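Local coordinates for protein phenylacetaldehyde dehydrogenase (Burkholderia cenocepacia, PDB 4O5H) that probably catalyses the NAD+-dependent oxidation of phenylacetaldehyde to phenylacetate, as a member of the aldehyde dehydrogenase family, at residues 298-302 and 333-337; 321-327 and 420-426; 374-380 and 407-411. All coordinates share one frame. Where two conformers were deposited one is given. Residue numbers count along the deposited sequence, not the author numbering.

Contact 1: 298-302 and 333-337; sequences LDKAA and VIERV
Arg336 crosses the gap between two helices and forms its salt bridge with Asp299 through the inner guanidinium nitrogen: Arg336 NE donates to Asp299 OD1 at 2.7 Å, with an N-H...O angle of 146°. Both segments are regular alpha-helix, tied internally by the bonds from Ala302 N to Leu298 O (3.0 Å) and from Val337 N to Val333 O (2.8 Å). Their axes approach to 8.7 Å and cross at -56°, and the backbones are nearest at Ala302 and Val337, whose CA atoms lie 5.1 Å apart. The CA-to-CB bond of Ala302 points toward the partner helix, and its small side chain permits this close approach: Ala302 CB sits 3.4 Å from Arg336 CB, 3.8 Å from Val333 O and 3.8 Å from Val337 CG2. These helices flank strand 320-326 in the chain. The first belongs to the beta-alpha-beta crossover from strand 288-292 to its parallel neighbour 320-326, and Val333 and Val337 of the second pack on the sheet, touching Ile325 and Leu420 respectively. From CB outward Arg336 is m, t, t with chi4 at 78°, so its aliphatic part runs past the first helix, with Arg336 CD 3.7 Å from Leu298 O. Leu298 (m, t) lies over one guanidinium face, Leu298 CD1 being 3.7 Å from Arg336 NH1, while Asp299 (chi1 m) meets the edge of the group. Leu298 CD2 rests 4.0 Å from Val333 CG2 (Val333 chi1 t). Arg336 NH1 bonds to Gly332 O and has a long, purely electrostatic contact of 4.0 Å with Glu335 OE1.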
loop_
_atom_site.group_PDB
_atom_site.type_symbol
_atom_site.label_atom_id
_atom_site.label_comp_id
_atom_site.label_asym_id
_atom_site.label_seq_id
_atom_site.Cartn_x
_atom_site.Cartn_y
_atom_site.Cartn_z
ATOM N N LEU A 298 -19.087 9.366 -35.764
ATOM C CA LEU A 298 -17.705 9.717 -36.103
ATOM C C LEU A 298 -17.250 11.060 -35.537
ATOM O O LEU A 298 -16.098 11.201 -35.094
ATOM C CB LEU A 298 -17.518 9.740 -37.615
ATOM C CG LEU A 298 -17.772 8.441 -38.396
ATOM C CD1 LEU A 298 -17.442 8.662 -39.863
ATOM C CD2 LEU A 298 -16.957 7.292 -37.864
ATOM N N ASP A 299 -18.138 12.046 -35.524
ATOM C CA ASP A 299 -17.773 13.353 -34.983
ATOM C C ASP A 299 -17.626 13.326 -33.468
ATOM O O ASP A 299 -16.711 13.934 -32.933
ATOM C CB ASP A 299 -18.775 14.412 -35.390
ATOM C CG ASP A 299 -18.714 14.717 -36.881
ATOM O OD1 ASP A 299 -17.615 14.794 -37.460
ATOM O OD2 ASP A 299 -19.773 14.894 -37.473
ATOM N N LYS A 300 -18.544 12.668 -32.778
ATOM C CA LYS A 300 -18.443 12.499 -31.327
ATOM C C LYS A 300 -17.165 11.778 -30.949
ATOM O O LYS A 300 -16.485 12.139 -29.949
ATOM C CB LYS A 300 -19.626 11.676 -30.775
ATOM C CG LYS A 300 -19.429 11.129 -29.327
ATOM C CD LYS A 300 -20.232 11.777 -28.195
ATOM C CE LYS A 300 -20.455 10.845 -26.998
ATOM N NZ LYS A 300 -21.378 9.700 -27.232
ATOM N N ALA A 301 -16.847 10.734 -31.689
ATOM C CA ALA A 301 -15.650 9.948 -31.381
ATOM C C ALA A 301 -14.404 10.776 -31.618
ATOM O O ALA A 301 -13.485 10.776 -30.779
ATOM C CB ALA A 301 -15.611 8.672 -32.201
ATOM N N ALA A 302 -14.376 11.532 -32.704
ATOM C CA ALA A 302 -13.199 12.319 -33.015
ATOM C C ALA A 302 -13.004 13.416 -31.966
ATOM O O ALA A 302 -11.889 13.687 -31.552
ATOM C CB ALA A 302 -13.294 12.936 -34.397
ATOM N N VAL A 333 -12.350 8.902 -38.511
ATOM C CA VAL A 333 -12.068 9.455 -37.187
ATOM C C VAL A 333 -10.749 10.267 -37.181
ATOM O O VAL A 333 -10.719 11.415 -36.745
ATOM C CB VAL A 333 -12.060 8.367 -36.119
ATOM C CG1 VAL A 333 -11.623 8.932 -34.775
ATOM C CG2 VAL A 333 -13.450 7.764 -35.969
ATOM N N ILE A 334 -9.684 9.698 -37.717
ATOM C CA ILE A 334 -8.402 10.347 -37.698
ATOM C C ILE A 334 -8.374 11.634 -38.543
ATOM O O ILE A 334 -7.767 12.655 -38.151
ATOM C CB ILE A 334 -7.270 9.349 -38.072
ATOM C CG1 ILE A 334 -6.031 9.625 -37.277
ATOM C CG2 ILE A 334 -6.913 9.448 -39.544
ATOM C CD1 ILE A 334 -6.223 9.347 -35.795
ATOM N N GLU A 335 -9.032 11.608 -39.690
ATOM C CA GLU A 335 -9.146 12.801 -40.506
ATOM C C GLU A 335 -9.769 13.912 -39.668
ATOM O O GLU A 335 -9.243 15.018 -39.608
ATOM C CB GLU A 335 -9.954 12.475 -41.719
ATOM C CG GLU A 335 -10.305 13.623 -42.654
ATOM C CD GLU A 335 -11.605 13.366 -43.435
ATOM O OE1 GLU A 335 -12.750 13.509 -42.910
ATOM O OE2 GLU A 335 -11.473 13.005 -44.607
ATOM N N ARG A 336 -10.841 13.587 -38.967
ATOM C CA ARG A 336 -11.508 14.562 -38.114
ATOM C C ARG A 336 -10.636 15.027 -36.940
ATOM O O ARG A 336 -10.630 16.210 -36.616
ATOM C CB ARG A 336 -12.829 14.022 -37.587
ATOM C CG ARG A 336 -13.915 13.902 -38.646
ATOM C CD ARG A 336 -15.034 13.014 -38.116
ATOM N NE ARG A 336 -16.209 13.032 -38.967
ATOM C CZ ARG A 336 -16.317 12.354 -40.101
ATOM N NH1 ARG A 336 -15.316 11.590 -40.549
ATOM N NH2 ARG A 336 -17.434 12.438 -40.809
ATOM N N VAL A 337 -9.928 14.094 -36.304
ATOM C CA VAL A 337 -9.034 14.451 -35.165
ATOM C C VAL A 337 -7.903 15.399 -35.595
ATOM O O VAL A 337 -7.607 16.368 -34.925
ATOM C CB VAL A 337 -8.439 13.178 -34.533
ATOM C CG1 VAL A 337 -7.327 13.518 -33.580
ATOM C CG2 VAL A 337 -9.533 12.348 -33.848
#

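Contact 2: 321-327 and 420-426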
loop_
_atom_site.group_PDB
_atom_site.type_symbol
_atom_site.label_atom_id
_atom_site.label_comp_id
_atom_site.label_asym_id
_atom_site.label_seq_id
_atom_site.Cartn_x
_atom_site.Cartn_y
_atom_site.Cartn_z
ATOM N N SER A 321 -3.242 8.810 -24.780
ATOM C CA SER A 321 -2.096 8.999 -25.640
ATOM C C SER A 321 -1.929 7.978 -26.751
ATOM O O SER A 321 -1.159 8.213 -27.690
ATOM C CB SER A 321 -0.812 9.089 -24.789
ATOM O OG SER A 321 -0.661 7.961 -23.967
ATOM N N ARG A 322 -2.668 6.876 -26.676
ATOM C CA ARG A 322 -2.729 5.885 -27.746
ATOM C C ARG A 322 -4.162 5.669 -28.167
ATOM O O ARG A 322 -4.964 5.203 -27.368
ATOM C CB ARG A 322 -2.169 4.532 -27.285
ATOM C CG ARG A 322 -0.728 4.559 -26.858
ATOM C CD ARG A 322 -0.231 3.191 -26.434
ATOM N NE ARG A 322 -0.804 2.748 -25.184
ATOM C CZ ARG A 322 -1.210 1.516 -24.908
ATOM N NH1 ARG A 322 -1.281 0.569 -25.834
ATOM N NH2 ARG A 322 -1.659 1.248 -23.696
ATOM N N ALA A 323 -4.486 5.945 -29.439
ATOM C CA ALA A 323 -5.830 5.719 -29.914
ATOM C C ALA A 323 -5.838 4.488 -30.801
ATOM O O ALA A 323 -5.081 4.395 -31.756
ATOM C CB ALA A 323 -6.354 6.923 -30.655
ATOM N N TYR A 324 -6.677 3.521 -30.446
ATOM C CA TYR A 324 -6.887 2.336 -31.249
ATOM C C TYR A 324 -8.313 2.423 -31.765
ATOM O O TYR A 324 -9.277 2.342 -31.002
ATOM C CB TYR A 324 -6.646 1.080 -30.405
ATOM C CG TYR A 324 -5.218 0.984 -29.942
ATOM C CD1 TYR A 324 -4.200 0.658 -30.832
ATOM C CD2 TYR A 324 -4.866 1.291 -28.623
ATOM C CE1 TYR A 324 -2.882 0.594 -30.401
ATOM C CE2 TYR A 324 -3.567 1.240 -28.191
ATOM C CZ TYR A 324 -2.567 0.901 -29.071
ATOM O OH TYR A 324 -1.275 0.861 -28.657
ATOM N N ILE A 325 -8.444 2.552 -33.081
ATOM C CA ILE A 325 -9.726 2.814 -33.696
ATOM C C ILE A 325 -10.043 1.729 -34.719
ATOM O O ILE A 325 -9.198 1.368 -35.528
ATOM C CB ILE A 325 -9.708 4.155 -34.438
ATOM C CG1 ILE A 325 -9.342 5.273 -33.465
ATOM C CG2 ILE A 325 -11.044 4.415 -35.103
ATOM C CD1 ILE A 325 -8.715 6.471 -34.172
ATOM N N HIS A 326 -11.251 1.183 -34.627
ATOM C CA HIS A 326 -11.616 0.094 -35.468
ATOM C C HIS A 326 -11.399 0.488 -36.939
ATOM O O HIS A 326 -11.736 1.595 -37.351
ATOM C CB HIS A 326 -13.063 -0.320 -35.192
ATOM C CG HIS A 326 -13.451 -1.584 -35.880
ATOM N ND1 HIS A 326 -13.735 -1.628 -37.221
ATOM C CD2 HIS A 326 -13.554 -2.857 -35.434
ATOM C CE1 HIS A 326 -14.015 -2.864 -37.580
ATOM N NE2 HIS A 326 -13.909 -3.630 -36.513
ATOM N N SER A 327 -10.875 -0.451 -37.716
ATOM C CA SER A 327 -10.524 -0.206 -39.104
ATOM C C SER A 327 -11.685 0.291 -39.984
ATOM O O SER A 327 -11.461 1.079 -40.895
ATOM C CB SER A 327 -9.909 -1.474 -39.731
ATOM O OG SER A 327 -10.780 -2.589 -39.610
ATOM N N LEU A 420 -0.413 12.515 -29.796
ATOM C CA LEU A 420 -1.210 11.302 -29.954
ATOM C C LEU A 420 -0.540 10.337 -30.937
ATOM O O LEU A 420 0.039 10.776 -31.917
ATOM C CB LEU A 420 -2.580 11.666 -30.523
ATOM C CG LEU A 420 -3.605 10.535 -30.705
ATOM C CD1 LEU A 420 -3.962 9.880 -29.397
ATOM C CD2 LEU A 420 -4.866 11.060 -31.358
ATOM N N VAL A 421 -0.608 9.039 -30.640
ATOM C CA VAL A 421 -0.300 8.017 -31.634
ATOM C C VAL A 421 -1.616 7.295 -31.913
ATOM O O VAL A 421 -2.368 7.022 -30.981
ATOM C CB VAL A 421 0.818 7.056 -31.200
ATOM C CG1 VAL A 421 2.108 7.825 -30.979
ATOM C CG2 VAL A 421 0.449 6.264 -29.931
ATOM N N ALA A 422 -1.909 7.027 -33.192
ATOM C CA ALA A 422 -3.188 6.433 -33.537
ATOM C C ALA A 422 -3.021 5.297 -34.539
ATOM O O ALA A 422 -2.379 5.482 -35.590
ATOM C CB ALA A 422 -4.099 7.490 -34.127
ATOM N N MET A 423 -3.656 4.168 -34.238
ATOM C CA MET A 423 -3.545 2.928 -35.039
ATOM C C MET A 423 -4.881 2.212 -35.164
ATOM O O MET A 423 -5.725 2.324 -34.282
ATOM C CB MET A 423 -2.540 1.983 -34.365
ATOM C CG MET A 423 -1.081 2.459 -34.442
ATOM S SD MET A 423 -0.063 1.909 -33.037
ATOM C CE MET A 423 -0.612 3.051 -31.794
ATOM N N PRO A 424 -5.060 1.436 -36.247
ATOM C CA PRO A 424 -6.259 0.666 -36.464
ATOM C C PRO A 424 -6.238 -0.696 -35.790
ATOM O O PRO A 424 -5.191 -1.192 -35.428
ATOM C CB PRO A 424 -6.274 0.502 -37.988
ATOM C CG PRO A 424 -4.817 0.422 -38.356
ATOM C CD PRO A 424 -4.138 1.373 -37.406
ATOM N N PHE A 425 -7.416 -1.285 -35.613
ATOM C CA PHE A 425 -7.545 -2.681 -35.252
ATOM C C PHE A 425 -8.747 -3.267 -35.946
ATOM O O PHE A 425 -9.703 -2.558 -36.246
ATOM C CB PHE A 425 -7.680 -2.879 -33.743
ATOM C CG PHE A 425 -8.989 -2.403 -33.173
ATOM C CD1 PHE A 425 -10.067 -3.259 -33.074
ATOM C CD2 PHE A 425 -9.108 -1.106 -32.640
ATOM C CE1 PHE A 425 -11.266 -2.828 -32.547
ATOM C CE2 PHE A 425 -10.305 -0.673 -32.081
ATOM C CZ PHE A 425 -11.390 -1.527 -32.060
ATOM N N ASP A 426 -8.701 -4.584 -36.175
ATOM C CA ASP A 426 -9.784 -5.292 -36.885
ATOM C C ASP A 426 -10.750 -5.989 -35.987
ATOM O O ASP A 426 -11.864 -6.195 -36.384
ATOM C CB ASP A 426 -9.205 -6.313 -37.860
ATOM C CG ASP A 426 -8.493 -5.652 -39.014
ATOM O OD1 ASP A 426 -8.861 -4.502 -39.375
ATOM O OD2 ASP A 426 -7.533 -6.255 -39.523
#
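Phe425 has the most surface covered by the opposing strand. With chi1 near +70° its ring folds back over strand 321-326, so that His326 CA lies above its face, 3.8 Å from the centroid, in a CH-pi contact. The edge of the His326 ring also turns toward this face in an offset edge-to-face pair (centroids 5.3 Å apart, planes at 81°), and Phe425 CD2 reaches Tyr324 CB at 4.0 Å. Further along the side of the sheet that carries Phe425, His326 and Tyr324, Met423 fills the space beside Tyr324, its CE 3.6 Å from Tyr324 CE1, and Val421 CG2 packs 3.7 Å from Arg322 CG. Beneath these side chains the strands run parallel in register, Arg322 beside Val421 through His326 beside Phe425, joined by alternating bonds such as Ala323 N to Val421 O (2.8 Å) and Met423 N to Ala323 O (2.9 Å). They are neighbouring strands of the seven-stranded alpha/beta sheet, probably that of the catalytic domain as in other aldehyde dehydrogenases. The other face is lower: Ala323 CB and Ala422 CB are 4.2 Å apart and form a shallow floor, bordered by Leu420, whose CD1 comes 4.0 Å from Ala323 CB, and by Ile325. Helix 330-343 covers this side, setting Ile334 on Ala422 and Val333 on Ile325. The bonding continues with Ser327 N to Phe425 O (2.8 Å), and Ser327 OG donates to Asp426 OD1 at 2.7 Å.

Contact 3: 374-380 and 407-411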
loop_
_atom_site.group_PDB
_atom_site.type_symbol
_atom_site.label_atom_id
_atom_site.label_comp_id
_atom_site.label_asym_id
_atom_site.label_seq_id
_atom_site.Cartn_x
_atom_site.Cartn_y
_atom_site.Cartn_z
ATOM N N SER A 374 11.981 11.484 -32.389
ATOM C CA SER A 374 12.192 10.061 -32.314
ATOM C C SER A 374 11.163 9.261 -33.168
ATOM O O SER A 374 11.530 8.323 -33.856
ATOM C CB SER A 374 12.161 9.657 -30.840
ATOM O OG SER A 374 11.545 8.436 -30.627
ATOM N N GLY A 375 9.893 9.644 -33.100
ATOM C CA GLY A 375 8.829 9.047 -33.892
ATOM C C GLY A 375 9.098 9.171 -35.378
ATOM O O GLY A 375 9.009 8.169 -36.118
ATOM N N PHE A 376 9.459 10.383 -35.816
ATOM C CA PHE A 376 9.811 10.618 -37.215
ATOM C C PHE A 376 10.979 9.730 -37.619
ATOM O O PHE A 376 10.930 9.064 -38.649
ATOM C CB PHE A 376 10.184 12.081 -37.495
ATOM C CG PHE A 376 9.051 13.056 -37.339
ATOM C CD1 PHE A 376 7.762 12.735 -37.754
ATOM C CD2 PHE A 376 9.283 14.324 -36.801
ATOM C CE1 PHE A 376 6.729 13.644 -37.622
ATOM C CE2 PHE A 376 8.253 15.238 -36.681
ATOM C CZ PHE A 376 6.969 14.887 -37.076
ATOM N N GLY A 377 11.998 9.695 -36.781
ATOM C CA GLY A 377 13.151 8.843 -37.006
ATOM C C GLY A 377 12.814 7.365 -37.173
ATOM O O GLY A 377 13.518 6.654 -37.857
ATOM N N GLU A 378 11.749 6.889 -36.539
ATOM C CA GLU A 378 11.370 5.478 -36.639
ATOM C C GLU A 378 10.331 5.203 -37.713
ATOM O O GLU A 378 9.960 4.044 -37.919
ATOM C CB GLU A 378 10.875 4.957 -35.295
ATOM C CG GLU A 378 11.949 4.943 -34.225
ATOM C CD GLU A 378 11.505 4.195 -32.969
ATOM O OE1 GLU A 378 10.887 4.738 -32.093
ATOM O OE2 GLU A 378 11.767 2.995 -32.897
ATOM N N GLY A 379 9.872 6.234 -38.412
ATOM C CA GLY A 379 8.986 6.027 -39.573
ATOM C C GLY A 379 7.562 6.527 -39.385
ATOM O O GLY A 379 6.735 6.372 -40.269
ATOM N N ALA A 380 7.257 7.098 -38.235
ATOM C CA ALA A 380 5.927 7.661 -37.999
ATOM C C ALA A 380 5.790 8.925 -38.790
ATOM O O ALA A 380 6.795 9.563 -39.116
ATOM C CB ALA A 380 5.737 7.967 -36.519
ATOM N N ALA A 407 6.293 -1.165 -31.401
ATOM C CA ALA A 407 7.714 -1.141 -31.064
ATOM C C ALA A 407 8.295 0.258 -30.910
ATOM O O ALA A 407 9.398 0.408 -30.408
ATOM C CB ALA A 407 8.506 -1.903 -32.138
ATOM N N MET A 408 7.620 1.286 -31.388
ATOM C CA MET A 408 8.249 2.611 -31.410
ATOM C C MET A 408 8.261 3.260 -30.048
ATOM O O MET A 408 7.327 3.084 -29.266
ATOM C CB MET A 408 7.488 3.535 -32.356
ATOM C CG MET A 408 7.543 3.108 -33.809
ATOM S SD MET A 408 6.704 4.332 -34.819
ATOM C CE MET A 408 6.886 3.556 -36.431
ATOM N N ARG A 409 9.275 4.063 -29.782
ATOM C CA ARG A 409 9.383 4.781 -28.472
ATOM C C ARG A 409 8.171 5.653 -28.167
ATOM O O ARG A 409 7.696 5.652 -27.041
ATOM C CB ARG A 409 10.610 5.652 -28.426
ATOM C CG ARG A 409 11.897 4.883 -28.581
ATOM C CD ARG A 409 13.095 5.763 -28.285
ATOM N NE ARG A 409 12.977 6.276 -26.928
ATOM C CZ ARG A 409 13.576 7.367 -26.484
ATOM N NH1 ARG A 409 14.380 8.061 -27.269
ATOM N NH2 ARG A 409 13.374 7.758 -25.223
ATOM N N VAL A 410 7.655 6.352 -29.178
ATOM C CA VAL A 410 6.458 7.188 -28.989
ATOM C C VAL A 410 5.223 6.422 -28.579
ATOM O O VAL A 410 4.341 6.977 -27.955
ATOM C CB VAL A 410 6.076 8.045 -30.221
ATOM C CG1 VAL A 410 7.047 9.200 -30.376
ATOM C CG2 VAL A 410 5.985 7.214 -31.493
ATOM N N VAL A 411 5.150 5.151 -28.954
ATOM C CA VAL A 411 4.046 4.321 -28.500
ATOM C C VAL A 411 4.314 3.718 -27.120
ATOM O O VAL A 411 3.359 3.577 -26.331
ATOM C CB VAL A 411 3.705 3.208 -29.517
ATOM C CG1 VAL A 411 2.532 2.362 -29.066
ATOM C CG2 VAL A 411 3.391 3.803 -30.904
HETATM O O HOH W 1 9.432 6.808 -31.555
HETATM O O HOH W 2 11.901 1.750 -30.816
#
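This is a mixed contact, in which a carboxylate and two waters meet a helix start beside the packed side chain of Met408; it joins the C-terminal end of helix 362-378 to the short helix 409-412, which lies against the sheet through Val410 and Val411 on Val421. Its centre is Glu378: OE1 accepts a bond from Arg409 N at 2.9 Å (161°), on the first residue after the N-cap position held by Met408. Water 1 widens the junction, donating to Glu378 OE1 (2.6 Å), accepting from Val410 N (3.0 Å) and bonding Ser374 OG (2.8 Å). Water 2 joins Glu378 OE2 (2.4 Å) to Ala407 O (2.9 Å). The longer helix ends in a Schellman motif, with Gly379 at positive phi, Ala380 N bonded to Gly375 O (2.9 Å) and Gly379 N to Phe376 O (3.0 Å). Against this turn lies the extended side chain of Met408, its CE 3.4 Å from Glu378 O and its SD 4.1 Å from Ala380 CB. Val410 CG1 sits 3.9 Å from Gly375 CA, where a CB would be tight. The Arg409 guanidinium instead pairs with Glu413. Glu378 is probably ionised, its charge meeting the Arg409 amide directly and that of Val410 through water 1, at a helix start where early N-H groups lack helical partners.

In the fold
Following the chain from the N terminus, the first of these segments lies on helix 298-310; the chain then runs through strand 320-326 and returns in helix 330-343, where contact 1 closes the first loop. Contact 2 opens on that middle strand and closes only at strand 419-425, so contacts 1 and 2 cross. Contact 3 opens and closes, in sequence, between the two strands of contact 2, after contact 1 is complete. Contact 2 forms the shared centre: helix 330-343 packs on one face of its strands, with Ile334 CD1 3.3 Å from Ala422 CB, and Val410 and Val411 pack on the other. Contacts 1 and 3 therefore do not touch; their nearest atoms are about 12 Å apart, with the sheet between them.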